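Local coordinates for toxin protein (Yersinia entomophaga, PDB 6AQK) that probably acts as an ADP-ribosyltransferase toxin, moving ADP-ribose from NAD+ onto a target, and forms the C-terminal domain of an RHS protein, at residues A[53-58]-A[75-80]; A[100-105]-A[163-168]; A[193-198]-A[222-227]. One frame throughout, in Å; residues are numbered along the deposited sequence.

Contact 1 of 3, residues A[53-58]-A[75-80]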
loop_
_atom_site.group_PDB
_atom_site.type_symbol
_atom_site.label_atom_id
_atom_site.label_comp_id
_atom_site.label_asym_id
_atom_site.label_seq_id
_atom_site.Cartn_x
_atom_site.Cartn_y
_atom_site.Cartn_z
ATOM N N ASN A 53 -3.123 -23.272 -9.935
ATOM C CA ASN A 53 -2.379 -22.252 -10.612
ATOM C C ASN A 53 -2.058 -21.085 -9.648
ATOM O O ASN A 53 -0.992 -20.501 -9.762
ATOM C CB ASN A 53 -3.095 -21.695 -11.867
ATOM C CG ASN A 53 -2.137 -20.911 -12.719
ATOM O OD1 ASN A 53 -1.014 -21.368 -12.930
ATOM N ND2 ASN A 53 -2.515 -19.667 -13.122
ATOM N N PHE A 54 -3.017 -20.723 -8.797
ATOM C CA PHE A 54 -2.781 -19.632 -7.856
ATOM C C PHE A 54 -1.590 -19.971 -6.955
ATOM O O PHE A 54 -0.614 -19.191 -6.773
ATOM C CB PHE A 54 -4.040 -19.326 -7.050
ATOM C CG PHE A 54 -3.846 -18.185 -6.100
ATOM C CD1 PHE A 54 -4.021 -16.881 -6.532
ATOM C CD2 PHE A 54 -3.363 -18.412 -4.827
ATOM C CE1 PHE A 54 -3.772 -15.834 -5.663
ATOM C CE2 PHE A 54 -3.067 -17.348 -3.966
ATOM C CZ PHE A 54 -3.294 -16.090 -4.388
ATOM N N ILE A 55 -1.649 -21.161 -6.381
ATOM C CA ILE A 55 -0.620 -21.589 -5.457
ATOM C C ILE A 55 0.729 -21.567 -6.101
ATOM O O ILE A 55 1.709 -21.070 -5.507
ATOM C CB ILE A 55 -0.984 -22.949 -4.813
ATOM C CG1 ILE A 55 -2.133 -22.736 -3.825
ATOM C CG2 ILE A 55 0.205 -23.534 -4.072
ATOM C CD1 ILE A 55 -2.958 -23.980 -3.493
ATOM N N SER A 56 0.795 -22.051 -7.340
ATOM C CA SER A 56 2.037 -22.078 -8.076
ATOM C C SER A 56 2.705 -20.677 -8.280
ATOM O O SER A 56 3.904 -20.438 -7.993
ATOM C CB SER A 56 1.798 -22.793 -9.405
ATOM O OG SER A 56 3.007 -22.757 -10.125
ATOM N N LYS A 57 1.878 -19.726 -8.688
ATOM C CA LYS A 57 2.305 -18.353 -8.829
ATOM C C LYS A 57 2.695 -17.749 -7.486
ATOM O O LYS A 57 3.718 -17.091 -7.358
ATOM C CB LYS A 57 1.130 -17.528 -9.415
ATOM C CG LYS A 57 1.480 -16.077 -9.767
ATOM C CD LYS A 57 2.726 -16.007 -10.657
ATOM C CE LYS A 57 2.504 -15.095 -11.837
ATOM N NZ LYS A 57 3.605 -15.313 -12.807
ATOM N N TRP A 58 1.841 -17.970 -6.484
ATOM C CA TRP A 58 2.104 -17.463 -5.139
ATOM C C TRP A 58 3.477 -17.958 -4.644
ATOM O O TRP A 58 4.305 -17.162 -4.143
ATOM C CB TRP A 58 0.957 -17.904 -4.220
ATOM C CG TRP A 58 1.060 -17.432 -2.814
ATOM C CD1 TRP A 58 1.731 -16.321 -2.328
ATOM C CD2 TRP A 58 0.454 -18.060 -1.708
ATOM N NE1 TRP A 58 1.553 -16.243 -0.949
ATOM C CE2 TRP A 58 0.764 -17.306 -0.563
ATOM C CE3 TRP A 58 -0.336 -19.209 -1.576
ATOM C CZ2 TRP A 58 0.353 -17.715 0.730
ATOM C CZ3 TRP A 58 -0.733 -19.593 -0.349
ATOM C CH2 TRP A 58 -0.397 -18.844 0.811
ATOM N N ASP A 75 -2.483 -25.829 2.618
ATOM C CA ASP A 75 -2.761 -25.404 4.029
ATOM C C ASP A 75 -2.469 -23.914 4.263
ATOM O O ASP A 75 -3.216 -23.214 4.966
ATOM C CB ASP A 75 -1.929 -26.172 5.077
ATOM C CG ASP A 75 -2.271 -27.663 5.130
ATOM O OD1 ASP A 75 -3.394 -28.042 4.739
ATOM O OD2 ASP A 75 -1.401 -28.453 5.554
ATOM N N LYS A 76 -1.361 -23.442 3.724
ATOM C CA LYS A 76 -1.018 -22.081 3.948
ATOM C C LYS A 76 -2.006 -21.222 3.137
ATOM O O LYS A 76 -2.449 -20.142 3.600
ATOM C CB LYS A 76 0.442 -21.857 3.619
ATOM C CG LYS A 76 1.047 -20.612 4.184
ATOM C CD LYS A 76 1.178 -20.725 5.670
ATOM C CE LYS A 76 1.869 -19.504 6.229
ATOM N NZ LYS A 76 2.102 -19.648 7.688
ATOM N N PHE A 77 -2.437 -21.756 1.979
ATOM C CA PHE A 77 -3.424 -21.071 1.140
ATOM C C PHE A 77 -4.683 -20.839 1.941
ATOM O O PHE A 77 -5.236 -19.737 1.960
ATOM C CB PHE A 77 -3.751 -21.869 -0.154
ATOM C CG PHE A 77 -4.849 -21.236 -0.981
ATOM C CD1 PHE A 77 -4.563 -20.219 -1.863
ATOM C CD2 PHE A 77 -6.166 -21.623 -0.823
ATOM C CE1 PHE A 77 -5.585 -19.578 -2.577
ATOM C CE2 PHE A 77 -7.186 -21.004 -1.526
ATOM C CZ PHE A 77 -6.896 -19.975 -2.409
ATOM N N ILE A 78 -5.165 -21.897 2.589
ATOM C CA ILE A 78 -6.406 -21.794 3.371
ATOM C C ILE A 78 -6.260 -20.851 4.549
ATOM O O ILE A 78 -7.170 -20.065 4.813
ATOM C CB ILE A 78 -6.936 -23.188 3.802
ATOM C CG1 ILE A 78 -7.332 -24.004 2.558
ATOM C CG2 ILE A 78 -8.145 -23.032 4.728
ATOM C CD1 ILE A 78 -8.483 -23.424 1.740
ATOM N N GLU A 79 -5.107 -20.901 5.217
ATOM C CA GLU A 79 -4.878 -20.025 6.353
ATOM C C GLU A 79 -4.924 -18.514 5.958
ATOM O O GLU A 79 -5.603 -17.688 6.632
ATOM C CB GLU A 79 -3.584 -20.415 7.027
ATOM C CG GLU A 79 -3.169 -19.627 8.275
ATOM C CD GLU A 79 -1.682 -19.819 8.591
ATOM O OE1 GLU A 79 -1.065 -20.816 8.180
ATOM O OE2 GLU A 79 -1.095 -18.958 9.256
ATOM N N VAL A 80 -4.196 -18.181 4.895
ATOM C CA VAL A 80 -4.071 -16.808 4.429
ATOM C C VAL A 80 -5.439 -16.293 3.953
ATOM O O VAL A 80 -5.860 -15.224 4.333
ATOM C CB VAL A 80 -2.949 -16.648 3.410
ATOM C CG1 VAL A 80 -3.033 -15.224 2.774
ATOM C CG2 VAL A 80 -1.584 -16.956 4.054
#

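Contact 2 of 3, residues A[100-105]-A[163-168]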
loop_
_atom_site.group_PDB
_atom_site.type_symbol
_atom_site.label_atom_id
_atom_site.label_comp_id
_atom_site.label_asym_id
_atom_site.label_seq_id
_atom_site.Cartn_x
_atom_site.Cartn_y
_atom_site.Cartn_z
ATOM N N ASN A 100 -6.395 13.889 9.531
ATOM C CA ASN A 100 -6.848 14.413 8.236
ATOM C C ASN A 100 -6.047 13.913 7.043
ATOM O O ASN A 100 -6.511 14.001 5.925
ATOM C CB ASN A 100 -6.726 15.957 8.164
ATOM C CG ASN A 100 -7.701 16.658 9.069
ATOM O OD1 ASN A 100 -8.820 16.149 9.327
ATOM N ND2 ASN A 100 -7.284 17.832 9.581
ATOM N N GLU A 101 -4.867 13.400 7.308
ATOM C CA GLU A 101 -3.894 13.100 6.239
ATOM C C GLU A 101 -2.861 12.097 6.770
ATOM O O GLU A 101 -2.496 12.100 7.956
ATOM C CB GLU A 101 -3.209 14.362 5.682
ATOM C CG GLU A 101 -2.486 15.165 6.726
ATOM C CD GLU A 101 -1.820 16.460 6.247
ATOM O OE1 GLU A 101 -1.087 17.007 7.119
ATOM O OE2 GLU A 101 -2.000 16.915 5.087
ATOM N N THR A 102 -2.410 11.255 5.859
ATOM C CA THR A 102 -1.333 10.300 6.134
ATOM C C THR A 102 -0.413 10.239 4.897
ATOM O O THR A 102 -0.660 10.908 3.875
ATOM C CB THR A 102 -1.824 8.923 6.453
ATOM O OG1 THR A 102 -2.474 8.357 5.297
ATOM C CG2 THR A 102 -2.678 8.946 7.612
ATOM N N PHE A 103 0.724 9.556 5.061
ATOM C CA PHE A 103 1.780 9.555 4.146
ATOM C C PHE A 103 2.325 8.183 4.034
ATOM O O PHE A 103 2.340 7.423 5.008
ATOM C CB PHE A 103 2.950 10.521 4.559
ATOM C CG PHE A 103 2.470 11.901 4.828
ATOM C CD1 PHE A 103 2.050 12.247 6.101
ATOM C CD2 PHE A 103 2.459 12.841 3.828
ATOM C CE1 PHE A 103 1.491 13.496 6.337
ATOM C CE2 PHE A 103 1.949 14.126 4.070
ATOM C CZ PHE A 103 1.463 14.440 5.337
ATOM N N ARG A 104 2.741 7.870 2.826
ATOM C CA ARG A 104 3.410 6.586 2.562
ATOM C C ARG A 104 4.611 6.713 1.672
ATOM O O ARG A 104 4.573 7.366 0.657
ATOM C CB ARG A 104 2.402 5.615 1.894
ATOM C CG ARG A 104 3.016 4.259 1.596
ATOM C CD ARG A 104 1.937 3.304 1.069
ATOM N NE ARG A 104 2.584 2.110 0.544
ATOM C CZ ARG A 104 2.842 1.001 1.229
ATOM N NH1 ARG A 104 2.453 0.829 2.484
ATOM N NH2 ARG A 104 3.467 0.042 0.632
ATOM N N GLY A 105 5.674 5.927 1.983
ATOM C CA GLY A 105 6.856 5.854 1.187
ATOM C C GLY A 105 6.874 4.543 0.445
ATOM O O GLY A 105 6.515 3.522 1.000
ATOM N N TRP A 163 3.360 9.003 -1.167
ATOM C CA TRP A 163 1.971 9.344 -1.281
ATOM C C TRP A 163 1.563 10.326 -0.186
ATOM O O TRP A 163 1.970 10.210 0.951
ATOM C CB TRP A 163 1.103 8.106 -1.088
ATOM C CG TRP A 163 1.397 6.873 -1.877
ATOM C CD1 TRP A 163 2.455 6.027 -1.737
ATOM C CD2 TRP A 163 0.529 6.254 -2.902
ATOM N NE1 TRP A 163 2.333 4.945 -2.586
ATOM C CE2 TRP A 163 1.166 5.049 -3.302
ATOM C CE3 TRP A 163 -0.678 6.604 -3.510
ATOM C CZ2 TRP A 163 0.608 4.192 -4.239
ATOM C CZ3 TRP A 163 -1.237 5.738 -4.422
ATOM C CH2 TRP A 163 -0.568 4.560 -4.808
ATOM N N HIS A 164 0.709 11.268 -0.548
ATOM C CA HIS A 164 0.131 12.192 0.404
ATOM C C HIS A 164 -1.355 12.002 0.300
ATOM O O HIS A 164 -1.976 12.380 -0.699
ATOM C CB HIS A 164 0.512 13.627 0.056
ATOM C CG HIS A 164 -0.045 14.629 1.002
ATOM N ND1 HIS A 164 0.031 15.978 0.774
ATOM C CD2 HIS A 164 -0.707 14.473 2.174
ATOM C CE1 HIS A 164 -0.531 16.621 1.782
ATOM N NE2 HIS A 164 -0.980 15.729 2.650
ATOM N N PHE A 165 -1.897 11.392 1.348
ATOM C CA PHE A 165 -3.304 11.023 1.447
ATOM C C PHE A 165 -4.096 12.061 2.203
ATOM O O PHE A 165 -3.745 12.458 3.305
ATOM C CB PHE A 165 -3.422 9.710 2.143
ATOM C CG PHE A 165 -2.906 8.559 1.304
ATOM C CD1 PHE A 165 -3.470 8.257 0.068
ATOM C CD2 PHE A 165 -1.874 7.777 1.763
ATOM C CE1 PHE A 165 -2.964 7.238 -0.722
ATOM C CE2 PHE A 165 -1.363 6.796 0.975
ATOM C CZ PHE A 165 -1.913 6.492 -0.214
ATOM N N ASP A 166 -5.140 12.518 1.538
ATOM C CA ASP A 166 -6.223 13.293 2.169
ATOM C C ASP A 166 -7.329 12.324 2.594
ATOM O O ASP A 166 -7.934 11.657 1.758
ATOM C CB ASP A 166 -6.713 14.328 1.137
ATOM C CG ASP A 166 -7.887 15.143 1.612
ATOM O OD1 ASP A 166 -8.163 15.164 2.825
ATOM O OD2 ASP A 166 -8.528 15.795 0.747
ATOM N N LEU A 167 -7.582 12.265 3.893
ATOM C CA LEU A 167 -8.579 11.314 4.413
ATOM C C LEU A 167 -9.968 11.953 4.415
ATOM O O LEU A 167 -10.184 12.841 5.145
ATOM C CB LEU A 167 -8.177 10.852 5.785
ATOM C CG LEU A 167 -7.241 9.657 5.819
ATOM C CD1 LEU A 167 -6.123 9.664 4.809
ATOM C CD2 LEU A 167 -6.737 9.420 7.235
ATOM N N GLU A 168 -10.904 11.449 3.626
ATOM C CA GLU A 168 -12.276 12.059 3.598
ATOM C C GLU A 168 -13.030 11.473 4.807
ATOM O O GLU A 168 -12.788 10.320 5.176
ATOM C CB GLU A 168 -13.021 11.683 2.351
ATOM C CG GLU A 168 -12.500 12.366 1.082
ATOM C CD GLU A 168 -13.396 12.104 -0.140
ATOM O OE1 GLU A 168 -14.352 11.265 -0.111
ATOM O OE2 GLU A 168 -13.122 12.751 -1.167
#

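Contact 3 of 3, residues A[193-198]-A[222-227]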
loop_
_atom_site.group_PDB
_atom_site.type_symbol
_atom_site.label_atom_id
_atom_site.label_comp_id
_atom_site.label_asym_id
_atom_site.label_seq_id
_atom_site.Cartn_x
_atom_site.Cartn_y
_atom_site.Cartn_z
ATOM N N MET A 193 -9.597 4.697 -3.411
ATOM C CA MET A 193 -8.896 5.980 -3.424
ATOM C C MET A 193 -9.068 6.670 -4.786
ATOM O O MET A 193 -9.293 6.033 -5.814
ATOM C CB MET A 193 -7.435 5.813 -3.078
ATOM C CG MET A 193 -6.582 5.058 -4.060
ATOM S SD MET A 193 -4.792 5.024 -3.626
ATOM C CE MET A 193 -4.877 4.188 -2.067
ATOM N N LYS A 194 -8.935 7.980 -4.765
ATOM C CA LYS A 194 -9.020 8.803 -5.959
ATOM C C LYS A 194 -7.686 9.498 -6.127
ATOM O O LYS A 194 -7.329 10.234 -5.232
ATOM C CB LYS A 194 -10.149 9.802 -5.786
ATOM C CG LYS A 194 -10.352 10.736 -6.962
ATOM C CD LYS A 194 -11.380 11.745 -6.478
ATOM C CE LYS A 194 -11.558 12.953 -7.380
ATOM N NZ LYS A 194 -12.474 12.567 -8.487
ATOM N N ILE A 195 -6.957 9.161 -7.186
ATOM C CA ILE A 195 -5.679 9.795 -7.480
ATOM C C ILE A 195 -6.044 11.167 -8.043
ATOM O O ILE A 195 -6.769 11.257 -9.065
ATOM C CB ILE A 195 -4.849 9.048 -8.511
ATOM C CG1 ILE A 195 -4.705 7.546 -8.143
ATOM C CG2 ILE A 195 -3.461 9.723 -8.678
ATOM C CD1 ILE A 195 -4.177 7.293 -6.758
ATOM N N THR A 196 -5.524 12.217 -7.411
ATOM C CA THR A 196 -5.778 13.543 -7.919
ATOM C C THR A 196 -4.618 14.235 -8.581
ATOM O O THR A 196 -4.842 15.168 -9.377
ATOM C CB THR A 196 -6.353 14.462 -6.843
ATOM O OG1 THR A 196 -5.376 14.655 -5.824
ATOM C CG2 THR A 196 -7.557 13.771 -6.198
ATOM N N SER A 197 -3.386 13.831 -8.306
ATOM C CA SER A 197 -2.223 14.563 -8.853
ATOM C C SER A 197 -0.980 13.702 -8.795
ATOM O O SER A 197 -0.773 12.977 -7.768
ATOM C CB SER A 197 -1.948 15.794 -7.986
ATOM O OG SER A 197 -0.976 16.512 -8.683
ATOM N N LEU A 198 -0.135 13.780 -9.824
ATOM C CA LEU A 198 1.221 13.213 -9.771
ATOM C C LEU A 198 2.152 14.363 -9.910
ATOM O O LEU A 198 1.887 15.256 -10.752
ATOM C CB LEU A 198 1.490 12.260 -10.883
ATOM C CG LEU A 198 0.426 11.202 -11.032
ATOM C CD1 LEU A 198 0.768 10.430 -12.288
ATOM C CD2 LEU A 198 0.337 10.354 -9.751
ATOM N N ILE A 222 2.563 11.202 -5.098
ATOM C CA ILE A 222 1.200 10.845 -5.490
ATOM C C ILE A 222 0.259 11.463 -4.470
ATOM O O ILE A 222 0.269 11.099 -3.344
ATOM C CB ILE A 222 0.989 9.338 -5.568
ATOM C CG1 ILE A 222 2.068 8.674 -6.444
ATOM C CG2 ILE A 222 -0.411 9.077 -6.050
ATOM C CD1 ILE A 222 2.030 7.156 -6.327
ATOM N N LYS A 223 -0.599 12.391 -4.895
ATOM C CA LYS A 223 -1.679 12.905 -4.077
ATOM C C LYS A 223 -2.959 12.127 -4.391
ATOM O O LYS A 223 -3.345 11.991 -5.542
ATOM C CB LYS A 223 -1.934 14.383 -4.394
ATOM C CG LYS A 223 -0.698 15.217 -4.086
ATOM C CD LYS A 223 -0.940 16.722 -4.064
ATOM C CE LYS A 223 -1.764 17.184 -2.871
ATOM N NZ LYS A 223 -2.136 18.622 -3.130
ATOM N N ALA A 224 -3.618 11.679 -3.335
ATOM C CA ALA A 224 -4.820 10.894 -3.424
ATOM C C ALA A 224 -5.730 11.120 -2.244
ATOM O O ALA A 224 -5.288 11.513 -1.161
ATOM C CB ALA A 224 -4.458 9.426 -3.509
ATOM N N ARG A 225 -7.022 10.840 -2.443
ATOM C CA ARG A 225 -8.024 10.944 -1.424
ATOM C C ARG A 225 -8.459 9.603 -1.044
ATOM O O ARG A 225 -8.687 8.774 -1.924
ATOM C CB ARG A 225 -9.238 11.701 -1.949
ATOM C CG ARG A 225 -8.885 13.000 -2.649
ATOM C CD ARG A 225 -10.113 13.740 -3.240
ATOM N NE ARG A 225 -11.138 14.083 -2.255
ATOM C CZ ARG A 225 -11.039 15.031 -1.316
ATOM N NH1 ARG A 225 -9.935 15.756 -1.183
ATOM N NH2 ARG A 225 -12.057 15.252 -0.483
ATOM N N MET A 226 -8.530 9.348 0.261
ATOM C CA MET A 226 -9.060 8.036 0.734
ATOM C C MET A 226 -10.590 8.224 0.866
ATOM O O MET A 226 -11.026 9.124 1.516
ATOM C CB MET A 226 -8.414 7.660 2.047
ATOM C CG MET A 226 -6.899 7.531 1.948
ATOM S SD MET A 226 -6.466 6.212 0.796
ATOM C CE MET A 226 -5.084 5.409 1.616
ATOM N N LEU A 227 -11.350 7.392 0.192
ATOM C CA LEU A 227 -12.811 7.580 0.035
ATOM C C LEU A 227 -13.557 6.751 1.058
ATOM O O LEU A 227 -12.997 5.766 1.570
ATOM C CB LEU A 227 -13.254 7.118 -1.359
ATOM C CG LEU A 227 -12.509 7.749 -2.563
ATOM C CD1 LEU A 227 -12.960 7.215 -3.923
ATOM C CD2 LEU A 227 -12.636 9.252 -2.490
#

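Contact 1 of 3, residues A[53-58]-A[75-80]
Helices 51-63 and 74-90 cross nearly at right angles (92°) over the segments 53-58 and 75-80, their axes no nearer than 11.1 Å, and large aromatic side chains bridge the distance. The tight part lies around F77. W58, its CG anti to the backbone N (chi1 -178°), drives the benzo edge of its indole at the opposing backbone: CZ3 lies 3.4 Å from F77 CA, and CH2 is 3.7 Å from K76 C, both close to the indole plane. On the same ring, CZ2 meets V80 CG2 tip to tip at 3.9 Å. F54 meets F77 obliquely, with the ring planes at 71°; F54 CD2 is 3.4 Å from F77 CE1, near the plane of the F77 ring.

Packing is looser toward the partly exposed I55 and K76. I55 brings CG1 to 4.0 Å from F77 CD1, while its side chain also lies near a bound platinum ion, probably the one held by M51 and H74. Of the K76 side chain, CG comes to 4.1 Å from W58 CH2, before the chain bends at chi2 and leads the ammonium away to a salt bridge with E26 and a weaker one with E79.

A third helix, 27-39, closes the group: F33 meets both F54 and W58 edge-to-face, the backbone oxygen of Y29 receives W58 NE1, and A36 and L37 pack against F54, so that helices 27-39, 51-63 and 74-90 share one buried cluster of aromatic rings.

Contact 2 of 3, residues A[100-105]-A[163-168]
Backbone hydrogen bonds give the pairing of 100-105 with 163-168 its antiparallel frame. T102 and F165 exchange N-H and C=O, as do R104 and W163, where the bond from W163 N to R104 O is short, at 2.7 Å. T102 N and R104 N each approach the acceptor carbonyl in its plane, on a lone pair. Just before the strand, L167 N adds a nearly straight bond to N100 O (2.9 Å, 168° at the hydrogen), though the donor stands above that carbonyl's plane. E101 CA-H points to F165 O and F103 CA-H to W163 O, and E101 N is left buried without a partner.

These strands, 101-106 and 161-167, form one margin of a mixed five-stranded sheet, with 101-106 outermost, within the core of a domain assigned to the ADP-ribosyltransferases.

Polar and aromatic contacts share the face carrying E101, F103 and H164. H164 has its CG anti to the backbone N (chi1 -180°), and its NE2 donates to E101 OE2 at 2.9 Å; the oxygen lies in the imidazole plane but is met from above the carboxylate plane. Since ND1 is also hydrogen-bonded, to Y207 OH, the ring's rotation is held from both nitrogens, and the carboxylate may favour a protonated imidazole. F103 lies alongside, its ring at 21° to that of H164 yet slid so far that overlap is slight: CE2 sits over the rim of one imidazole face, 3.3 Å from H164 CD2.

On the face carrying T102, R104, W163 and F165, the extended R104 chain runs beside W163, R104 CB 3.7 Å from W163 CD1. At their polar ends D106 receives both R104 NE and W163 NE1. T102 OG1 touches F165 CB (3.6 Å) and L167 CD1 by van der Waals contact and is weakly hydrogen-bonded to T147 OG1.

Contact 3 of 3, residues A[193-198]-A[222-227]
Between I195 and S197 the pairing of 193-198 with 222-227 slips by one residue: T196 and S197 both face K223, a classic beta bulge, through which an antiparallel ladder absorbs one extra residue in one strand. Before the slip, K194 and R225 form an ordinary hydrogen-bonded pair, with R225 N 2.9 Å from K194 O. At the bulge, K223 O takes a good bond from T196 N at 2.9 Å and a weak one from S197 N at 3.3 Å, after which K223 N returns a bond to S197 O. The twist of T196 out of extended geometry (psi -21°) fits this extra residue.

M193 shows how the buried face is filled. Its CB, 3.4 Å from R225 O, also comes near M226 SD. CG takes the crowded position between backbone N and carbonyl carbon (chi1 67°), and the chain then runs straight through chi2. SD makes a looser approach to A224 CB, at 4.4 Å. A bend at chi3 (61°) finally turns CE onto the other methionine, 3.8 Å from M226 SD and nearly as close to M226 CE, so the two side chains run alongside one another. Further along the same face, I195 CD1 covers A224 CB, and I222 CG2 touches both I195 CG2 and L198 CD2, 4.0 Å from L198 CD2.

The other face is more polar. K194 and R225 run side by side, K194 CD 4.0 Å from R225 CD. Their charged ends part: K194 NZ goes to D136 and the guanidinium of R225 to D166 and E168.

Strand 192-200 lies between 220-226 and 131-140, with helix 115-124 covering I195, L198 and I222 through W116, F120 and L117, and strand 161-167 touching M193, I222 and M226.

In the fold
The three contacts follow one another along the chain, each closing before the next opens. Contact 1 belongs to the N-terminal helices, its centre about 32 Å from the centre of each of the others; helix 74-90 is followed directly by strand 101-106, which carries the first half of contact 2. Contacts 2 and 3, with centres about 9 Å apart, are built into one mixed sheet, where strand 161-167 of contact 2 neighbours strand 220-226 of contact 3. The two touch through salt bridges and through W163 on I222. The domain thus has helical packing near its N-terminal end, contact 1, on the opposite side of its centre from the mixed sheet that holds contacts 2 and 3.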